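Local coordinates for acyl-[acyl-carrier-protein]--UDP-N-acetylglucosamine O-acyltransferase (Helicobacter pylori, PDB 1J2Z), which catalyses transfer of a (3R)-hydroxyacyl chain from acyl carrier protein to UDP-N-acetylglucosamine, the first step of lipid A biosynthesis, at residues L80-D85 with T105-K110; Q157-A162 with S171-D176. One frame throughout, in Å; residues are numbered along the deposited sequence.

Contact 1: L80-D85 with T105-K110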
ATOM      1  N   LEU A  80       6.655 -19.191  12.729  1.00 22.28           N
ATOM      2  CA  LEU A  80       7.194 -18.224  11.780  1.00 18.94           C
ATOM      3  C   LEU A  80       8.691 -18.378  12.010  1.00 16.53           C
ATOM      4  O   LEU A  80       9.173 -18.157  13.121  1.00 18.49           O
ATOM      5  CB  LEU A  80       6.765 -16.798  12.129  1.00 14.58           C
ATOM      6  CG  LEU A  80       6.811 -15.761  10.995  1.00 27.63           C
ATOM      7  CD1 LEU A  80       6.852 -14.357  11.591  1.00 26.16           C
ATOM      8  CD2 LEU A  80       8.014 -15.983  10.102  1.00 21.07           C
ATOM      9  N   ILE A  81       9.422 -18.772  10.976  1.00 15.12           N
ATOM     10  CA  ILE A  81      10.860 -18.975  11.108  1.00 17.73           C
ATOM     11  C   ILE A  81      11.628 -18.081  10.137  1.00 19.64           C
ATOM     12  O   ILE A  81      11.477 -18.192   8.922  1.00 18.23           O
ATOM     13  CB  ILE A  81      11.213 -20.461  10.857  1.00 23.59           C
ATOM     14  CG1 ILE A  81      10.389 -21.342  11.804  1.00 20.34           C
ATOM     15  CG2 ILE A  81      12.709 -20.694  11.070  1.00 18.12           C
ATOM     16  CD1 ILE A  81      10.406 -22.817  11.461  1.00 23.30           C
ATOM     17  N   ILE A  82      12.450 -17.194  10.690  1.00 17.64           N
ATOM     18  CA  ILE A  82      13.234 -16.255   9.891  1.00 15.70           C
ATOM     19  C   ILE A  82      14.723 -16.566  10.013  1.00 19.19           C
ATOM     20  O   ILE A  82      15.228 -16.826  11.109  1.00 19.68           O
ATOM     21  CB  ILE A  82      12.953 -14.797  10.341  1.00 13.81           C
ATOM     22  CG1 ILE A  82      11.485 -14.454  10.056  1.00 17.03           C
ATOM     23  CG2 ILE A  82      13.861 -13.825   9.606  1.00 18.40           C
ATOM     24  CD1 ILE A  82      11.008 -13.157  10.698  1.00 19.30           C
ATOM     25  N   GLY A  83      15.412 -16.524   8.876  1.00 19.45           N
ATOM     26  CA  GLY A  83      16.830 -16.829   8.838  1.00 23.43           C
ATOM     27  C   GLY A  83      17.785 -15.754   9.318  1.00 22.94           C
ATOM     28  O   GLY A  83      17.417 -14.851  10.072  1.00 20.55           O
ATOM     29  N   GLU A  84      19.025 -15.859   8.848  1.00 19.99           N
ATOM     30  CA  GLU A  84      20.097 -14.948   9.228  1.00 19.97           C
ATOM     31  C   GLU A  84      20.372 -13.804   8.250  1.00 22.24           C
ATOM     32  O   GLU A  84      20.104 -13.900   7.054  1.00 20.62           O
ATOM     33  CB  GLU A  84      21.391 -15.748   9.419  1.00 27.44           C
ATOM     34  CG  GLU A  84      21.305 -16.835  10.484  1.00 27.52           C
ATOM     35  CD  GLU A  84      22.605 -17.612  10.637  1.00 33.24           C
ATOM     36  OE1 GLU A  84      23.682 -17.052  10.346  1.00 28.84           O
ATOM     37  OE2 GLU A  84      22.551 -18.782  11.072  1.00 39.26           O
ATOM     38  N   ASP A  85      20.923 -12.723   8.790  1.00 18.85           N
ATOM     39  CA  ASP A  85      21.293 -11.555   8.008  1.00 20.43           C
ATOM     40  C   ASP A  85      20.173 -10.956   7.173  1.00 20.83           C
ATOM     41  O   ASP A  85      20.403 -10.475   6.067  1.00 17.47           O
ATOM     42  CB  ASP A  85      22.477 -11.901   7.107  1.00 21.43           C
ATOM     43  CG  ASP A  85      23.687 -12.352   7.895  1.00 24.45           C
ATOM     44  OD1 ASP A  85      24.149 -11.583   8.762  1.00 27.91           O
ATOM     45  OD2 ASP A  85      24.177 -13.473   7.650  1.00 27.10           O
ATOM     46  N   THR A 105       5.589 -20.460   8.258  1.00 20.42           N
ATOM     47  CA  THR A 105       5.944 -19.480   7.246  1.00 22.52           C
ATOM     48  C   THR A 105       7.456 -19.459   7.406  1.00 23.06           C
ATOM     49  O   THR A 105       7.961 -19.299   8.520  1.00 20.46           O
ATOM     50  CB  THR A 105       5.353 -18.099   7.551  1.00 22.63           C
ATOM     51  OG1 THR A 105       3.934 -18.146   7.355  1.00 19.89           O
ATOM     52  CG2 THR A 105       5.970 -17.043   6.638  1.00 14.60           C
ATOM     53  N   LEU A 106       8.174 -19.640   6.305  1.00 19.92           N
ATOM     54  CA  LEU A 106       9.626 -19.718   6.363  1.00 21.28           C
ATOM     55  C   LEU A 106      10.339 -18.688   5.498  1.00 19.95           C
ATOM     56  O   LEU A 106       9.958 -18.449   4.358  1.00 23.95           O
ATOM     57  CB  LEU A 106      10.052 -21.131   5.948  1.00 23.06           C
ATOM     58  CG  LEU A 106      11.508 -21.575   6.076  1.00 37.81           C
ATOM     59  CD1 LEU A 106      11.887 -21.696   7.552  1.00 36.94           C
ATOM     60  CD2 LEU A 106      11.682 -22.923   5.379  1.00 33.78           C
ATOM     61  N   ILE A 107      11.380 -18.080   6.056  1.00 15.57           N
ATOM     62  CA  ILE A 107      12.168 -17.093   5.338  1.00 13.73           C
ATOM     63  C   ILE A 107      13.633 -17.449   5.560  1.00 17.97           C
ATOM     64  O   ILE A 107      14.053 -17.703   6.691  1.00 16.71           O
ATOM     65  CB  ILE A 107      11.876 -15.662   5.848  1.00 19.12           C
ATOM     66  CG1 ILE A 107      10.427 -15.285   5.507  1.00 21.46           C
ATOM     67  CG2 ILE A 107      12.849 -14.665   5.210  1.00 17.72           C
ATOM     68  CD1 ILE A 107       9.999 -13.927   6.026  1.00 26.51           C
ATOM     69  N   GLY A 108      14.393 -17.483   4.472  1.00 18.63           N
ATOM     70  CA  GLY A 108      15.800 -17.833   4.538  1.00 19.98           C
ATOM     71  C   GLY A 108      16.754 -16.747   5.000  1.00 22.28           C
ATOM     72  O   GLY A 108      16.454 -16.004   5.938  1.00 21.03           O
ATOM     73  N   ASP A 109      17.900 -16.651   4.323  1.00 20.76           N
ATOM     74  CA  ASP A 109      18.939 -15.691   4.685  1.00 21.86           C
ATOM     75  C   ASP A 109      19.233 -14.578   3.683  1.00 20.92           C
ATOM     76  O   ASP A 109      18.950 -14.685   2.490  1.00 18.84           O
ATOM     77  CB  ASP A 109      20.257 -16.423   4.948  1.00 23.85           C
ATOM     78  CG  ASP A 109      20.079 -17.651   5.809  1.00 23.44           C
ATOM     79  OD1 ASP A 109      19.461 -17.555   6.887  1.00 25.24           O
ATOM     80  OD2 ASP A 109      20.573 -18.715   5.400  1.00 27.57           O
ATOM     81  N   LYS A 110      19.829 -13.512   4.203  1.00 19.47           N
ATOM     82  CA  LYS A 110      20.228 -12.370   3.399  1.00 22.43           C
ATOM     83  C   LYS A 110      19.157 -11.832   2.467  1.00 21.06           C
ATOM     84  O   LYS A 110      19.406 -11.596   1.286  1.00 19.65           O
ATOM     85  CB  LYS A 110      21.494 -12.732   2.614  1.00 21.45           C
ATOM     86  CG  LYS A 110      22.670 -13.034   3.543  1.00 23.94           C
ATOM     87  CD  LYS A 110      23.902 -13.502   2.806  1.00 34.88           C
ATOM     88  CE  LYS A 110      25.049 -13.721   3.782  1.00 33.54           C
ATOM     89  NZ  LYS A 110      26.247 -14.275   3.108  1.00 44.13           N
TER
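Ile81 and Leu106 lie level with each other on neighbouring parallel strands, 80-82 and 105-107, and the backbone between them carries the ladder. Ile81 N donates to Thr105 O at 2.9 Å, and Ile81 O accepts from Ile107 N at the same 2.9 Å. Gly83 N adds a weak bond to Ile107 O.

Past the strands the pairing passes to a side chain. Asp109 holds CG anti to its carbonyl carbon (chi1 -45°), and OD1 takes the N-H of Glu84 at 2.6 Å on its anti side, while Gly108 O stays 3.9 Å from Glu84 N. Lys110 N then returns to Glu84 O. Gly83 brings its CA to 3.0 Å from Gly108 O, where a side chain would collide with that oxygen.

Apolar packing occupies both faces. On the Ile81 and Leu106 face, Leu106 CD1 rests 3.6 Å from Ile81 CB. On the inward face of Leu80, Ile82, Thr105 and Ile107, the isoleucines stack coil on coil, Ile82 CG1 meeting Ile107 CD1 at 4.3 Å; beta-branched residues favour the extended backbone here. Beyond the turn, the aliphatic part of Lys110 runs beside Asp85, CG to CB.

These are successive rungs of one sheet of the left-handed beta-helix. Strand 49-52 bonds to the other edge of 80-82, while Ile94 of strand 93-94 and Leu64 of strand 63-64 pack against the inward face.

Contact 2: Q157-A162 with S171-D176. With SOG (octyl 1-thio-beta-D-glucopyranoside), chain B.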
ATOM      1  N   GLN A 157      -2.393 -16.717  -4.125  1.00 18.67           N
ATOM      2  CA  GLN A 157      -2.188 -17.952  -3.379  1.00 21.86           C
ATOM      3  C   GLN A 157      -1.644 -19.128  -4.190  1.00 20.32           C
ATOM      4  O   GLN A 157      -2.011 -19.332  -5.341  1.00 20.77           O
ATOM      5  CB  GLN A 157      -3.501 -18.372  -2.703  1.00 24.22           C
ATOM      6  CG  GLN A 157      -4.538 -18.941  -3.668  1.00 32.50           C
ATOM      7  CD  GLN A 157      -5.877 -19.208  -3.012  1.00 35.53           C
ATOM      8  OE1 GLN A 157      -5.945 -19.747  -1.908  1.00 39.72           O
ATOM      9  NE2 GLN A 157      -6.952 -18.845  -3.696  1.00 38.44           N
ATOM     10  N   PHE A 158      -0.767 -19.898  -3.558  1.00 19.10           N
ATOM     11  CA  PHE A 158      -0.164 -21.081  -4.164  1.00 22.83           C
ATOM     12  C   PHE A 158       0.774 -20.841  -5.336  1.00 24.11           C
ATOM     13  O   PHE A 158       1.237 -21.792  -5.958  1.00 24.92           O
ATOM     14  CB  PHE A 158      -1.253 -22.083  -4.577  1.00 23.32           C
ATOM     15  CG  PHE A 158      -1.982 -22.689  -3.415  1.00 20.81           C
ATOM     16  CD1 PHE A 158      -3.235 -22.224  -3.043  1.00 25.65           C
ATOM     17  CD2 PHE A 158      -1.387 -23.694  -2.658  1.00 26.73           C
ATOM     18  CE1 PHE A 158      -3.888 -22.747  -1.929  1.00 30.26           C
ATOM     19  CE2 PHE A 158      -2.027 -24.224  -1.544  1.00 23.26           C
ATOM     20  CZ  PHE A 158      -3.280 -23.750  -1.177  1.00 30.39           C
ATOM     21  N   VAL A 159       1.065 -19.583  -5.645  1.00 24.06           N
ATOM     22  CA  VAL A 159       1.975 -19.306  -6.748  1.00 21.70           C
ATOM     23  C   VAL A 159       3.394 -19.681  -6.338  1.00 24.05           C
ATOM     24  O   VAL A 159       3.773 -19.537  -5.174  1.00 20.10           O
ATOM     25  CB  VAL A 159       1.946 -17.818  -7.154  1.00 23.94           C
ATOM     26  CG1 VAL A 159       3.161 -17.482  -8.021  1.00 21.36           C
ATOM     27  CG2 VAL A 159       0.667 -17.523  -7.924  1.00 19.71           C
ATOM     28  N   ARG A 160       4.176 -20.174  -7.292  1.00 20.21           N
ATOM     29  CA  ARG A 160       5.557 -20.543  -7.008  1.00 20.42           C
ATOM     30  C   ARG A 160       6.489 -19.812  -7.960  1.00 21.57           C
ATOM     31  O   ARG A 160       6.291 -19.839  -9.171  1.00 26.31           O
ATOM     32  CB  ARG A 160       5.759 -22.052  -7.158  1.00 21.19           C
ATOM     33  CG  ARG A 160       4.910 -22.917  -6.227  1.00 23.78           C
ATOM     34  CD  ARG A 160       5.198 -24.390  -6.487  1.00 24.22           C
ATOM     35  NE  ARG A 160       5.139 -24.674  -7.917  1.00 27.31           N
ATOM     36  CZ  ARG A 160       5.931 -25.536  -8.544  1.00 28.45           C
ATOM     37  NH1 ARG A 160       6.851 -26.211  -7.868  1.00 26.53           N
ATOM     38  NH2 ARG A 160       5.813 -25.709  -9.853  1.00 26.96           N
ATOM     39  N   ILE A 161       7.496 -19.145  -7.410  1.00 22.19           N
ATOM     40  CA  ILE A 161       8.468 -18.426  -8.223  1.00 19.61           C
ATOM     41  C   ILE A 161       9.808 -19.113  -7.996  1.00 23.74           C
ATOM     42  O   ILE A 161      10.301 -19.173  -6.867  1.00 20.00           O
ATOM     43  CB  ILE A 161       8.563 -16.947  -7.804  1.00 22.69           C
ATOM     44  CG1 ILE A 161       7.192 -16.288  -7.955  1.00 19.82           C
ATOM     45  CG2 ILE A 161       9.597 -16.221  -8.662  1.00 22.33           C
ATOM     46  CD1 ILE A 161       7.101 -14.924  -7.294  1.00 29.63           C
ATOM     47  N   ALA A 162      10.388 -19.639  -9.070  1.00 23.39           N
ATOM     48  CA  ALA A 162      11.656 -20.349  -8.972  1.00 24.38           C
ATOM     49  C   ALA A 162      12.846 -19.419  -8.805  1.00 23.89           C
ATOM     50  O   ALA A 162      12.711 -18.194  -8.834  1.00 21.46           O
ATOM     51  CB  ALA A 162      11.848 -21.242 -10.203  1.00 21.85           C
ATOM     52  N   SER A 171       2.797  -5.658 -10.569  1.00 27.40           N
ATOM     53  CA  SER A 171       2.295  -6.822 -11.285  1.00 21.72           C
ATOM     54  C   SER A 171       1.325  -7.590 -10.398  1.00 24.85           C
ATOM     55  O   SER A 171       1.282  -7.394  -9.182  1.00 24.33           O
ATOM     56  CB  SER A 171       3.444  -7.756 -11.674  1.00 31.14           C
ATOM     57  OG  SER A 171       4.409  -7.093 -12.465  1.00 34.29           O
ATOM     58  N   ALA A 172       0.540  -8.459 -11.025  1.00 22.74           N
ATOM     59  CA  ALA A 172      -0.410  -9.309 -10.324  1.00 26.07           C
ATOM     60  C   ALA A 172      -0.118 -10.686 -10.909  1.00 28.35           C
ATOM     61  O   ALA A 172      -0.479 -10.967 -12.050  1.00 24.30           O
ATOM     62  CB  ALA A 172      -1.844  -8.882 -10.633  1.00 21.33           C
ATOM     63  N   LEU A 173       0.554 -11.532 -10.135  1.00 28.78           N
ATOM     64  CA  LEU A 173       0.932 -12.862 -10.609  1.00 26.41           C
ATOM     65  C   LEU A 173       0.026 -13.972 -10.089  1.00 29.30           C
ATOM     66  O   LEU A 173      -0.132 -14.150  -8.877  1.00 28.91           O
ATOM     67  CB  LEU A 173       2.389 -13.148 -10.222  1.00 22.41           C
ATOM     68  CG  LEU A 173       3.055 -14.421 -10.752  1.00 27.19           C
ATOM     69  CD1 LEU A 173       3.085 -14.406 -12.289  1.00 25.26           C
ATOM     70  CD2 LEU A 173       4.477 -14.504 -10.198  1.00 24.78           C
ATOM     71  N   GLY A 174      -0.564 -14.719 -11.021  1.00 28.06           N
ATOM     72  CA  GLY A 174      -1.449 -15.809 -10.652  1.00 24.14           C
ATOM     73  C   GLY A 174      -0.960 -17.168 -11.122  1.00 25.83           C
ATOM     74  O   GLY A 174      -1.662 -18.169 -10.977  1.00 21.86           O
ATOM     75  N   LYS A 175       0.244 -17.214 -11.682  1.00 26.65           N
ATOM     76  CA  LYS A 175       0.806 -18.470 -12.159  1.00 23.85           C
ATOM     77  C   LYS A 175       2.273 -18.626 -11.774  1.00 24.29           C
ATOM     78  O   LYS A 175       2.936 -17.654 -11.410  1.00 22.60           O
ATOM     79  CB  LYS A 175       0.654 -18.577 -13.677  1.00 30.05           C
ATOM     80  CG  LYS A 175      -0.782 -18.774 -14.147  1.00 29.97           C
ATOM     81  CD  LYS A 175      -0.818 -19.094 -15.632  1.00 49.03           C
ATOM     82  CE  LYS A 175      -2.229 -19.396 -16.109  1.00 58.21           C
ATOM     83  NZ  LYS A 175      -2.248 -19.743 -17.558  1.00 65.94           N
ATOM     84  N   ASP A 176       2.771 -19.856 -11.857  1.00 22.73           N
ATOM     85  CA  ASP A 176       4.156 -20.162 -11.516  1.00 22.86           C
ATOM     86  C   ASP A 176       5.141 -19.604 -12.532  1.00 26.14           C
ATOM     87  O   ASP A 176       4.824 -19.465 -13.717  1.00 29.19           O
ATOM     88  CB  ASP A 176       4.358 -21.675 -11.421  1.00 21.06           C
ATOM     89  CG  ASP A 176       3.577 -22.300 -10.286  1.00 27.56           C
ATOM     90  OD1 ASP A 176       2.927 -21.561  -9.513  1.00 29.44           O
ATOM     91  OD2 ASP A 176       3.622 -23.542 -10.165  1.00 25.18           O
TER
HETATM   92  C1  SOG B 409      -5.239 -14.704   1.545  0.70 61.56           C
HETATM   93  C2  SOG B 409      -4.929 -15.383   2.902  0.70 58.64           C
HETATM   94  C3  SOG B 409      -4.772 -14.309   3.988  0.70 53.21           C
HETATM   95  C4  SOG B 409      -3.622 -13.384   3.576  0.70 53.09           C
HETATM   96  C5  SOG B 409      -3.964 -12.727   2.213  0.70 55.19           C
HETATM   97  C6  SOG B 409      -2.834 -11.816   1.754  0.70 57.81           C
HETATM   98  C1' SOG B 409      -6.339 -15.353  -0.488  0.70 66.77           C
HETATM   99  C2' SOG B 409      -5.628 -15.318  -1.827  0.70 61.34           C
HETATM  100  C3' SOG B 409      -6.562 -15.720  -2.954  0.70 59.84           C
HETATM  101  C4' SOG B 409      -5.855 -15.692  -4.300  0.70 52.20           C
HETATM  102  C5' SOG B 409      -6.797 -16.098  -5.425  0.70 48.62           C
HETATM  103  C6' SOG B 409      -6.131 -15.935  -6.776  0.70 40.30           C
HETATM  104  C7' SOG B 409      -7.055 -16.333  -7.903  0.70 43.17           C
HETATM  105  C8' SOG B 409      -6.365 -16.159  -9.235  0.70 37.89           C
HETATM  106  S1  SOG B 409      -5.370 -15.692   0.511  0.70 70.96           S
HETATM  107  O2  SOG B 409      -5.980 -16.276   3.252  0.70 56.14           O
HETATM  108  O3  SOG B 409      -4.478 -14.917   5.228  0.70 55.49           O
HETATM  109  O4  SOG B 409      -3.435 -12.382   4.561  0.70 41.60           O
HETATM  110  O5  SOG B 409      -4.169 -13.772   1.220  0.70 60.73           O
HETATM  111  O6  SOG B 409      -2.977 -10.537   2.341  0.70 61.21           O
HETATM  112  O   HOH W   1       1.563 -23.800  -8.423  1.00 38.99           O
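Leu173 opens the contact by resting CD2 against two branched residues, 3.9 Å from Val159 CG1 and 3.9 Å from Ile161 CD1. Its CG stands anti to the backbone N (chi1 -173°), and the forked end suits a core position inside the coil, where Ile167 also touches it.

At Gly174 the chain turns over Val159, whose CG2 lies 3.6 Å from the glycine carbonyl carbon; Val159 CG1 reaches Lys175 O at 3.4 Å. A compact, beta-branched valine fits beneath this backbone.

Asp176 supplies the polar part. Its OD1 accepts Arg160 N at 2.9 Å from above the carboxylate plane. OD2 receives both Arg160 NE, at 2.9 Å, and NH2, at 3.1 Å, from one face of that plane, although OD2 itself lies in the guanidinium plane. Ser251 OG also bonds OD2.

Here, at the end of the left-handed beta-helix, Gln157 lies against the octyl chain of a bound thioglucoside, NE2 3.2 Å from C3'.

Aspartate thus joins a backbone N-H and a guanidinium at once. The buried carboxylate is probably stabilised as an anion by this salt bridge between strand 160-161 and the segment after 172-173; Arg160 itself reaches helix 239-250, through NH2 to Phe247 O and a cation-pi contact with the Phe247 ring.

Overall arrangement
Contact 1 closes before contact 2 opens along the chain, and their centres are 20 Å apart, with nearest atoms about 11 Å apart and no touch. Both reach one parallel sheet of the left-handed beta-helix: 79-82 and 104-107 are inner neighbours in it, and 160-161 is its outermost strand, with 124-125 and 142-143 between. Contact 1 therefore repeats one rung directly on the next, whereas contact 2 joins that sheet to 172-173 of another face, where the coils give way to the C-terminal helices. Each comes near residues assigned by similarity to substrate binding: the side chain of Thr105 is about 5 Å from that of His121, and contact 2 contains Gln157.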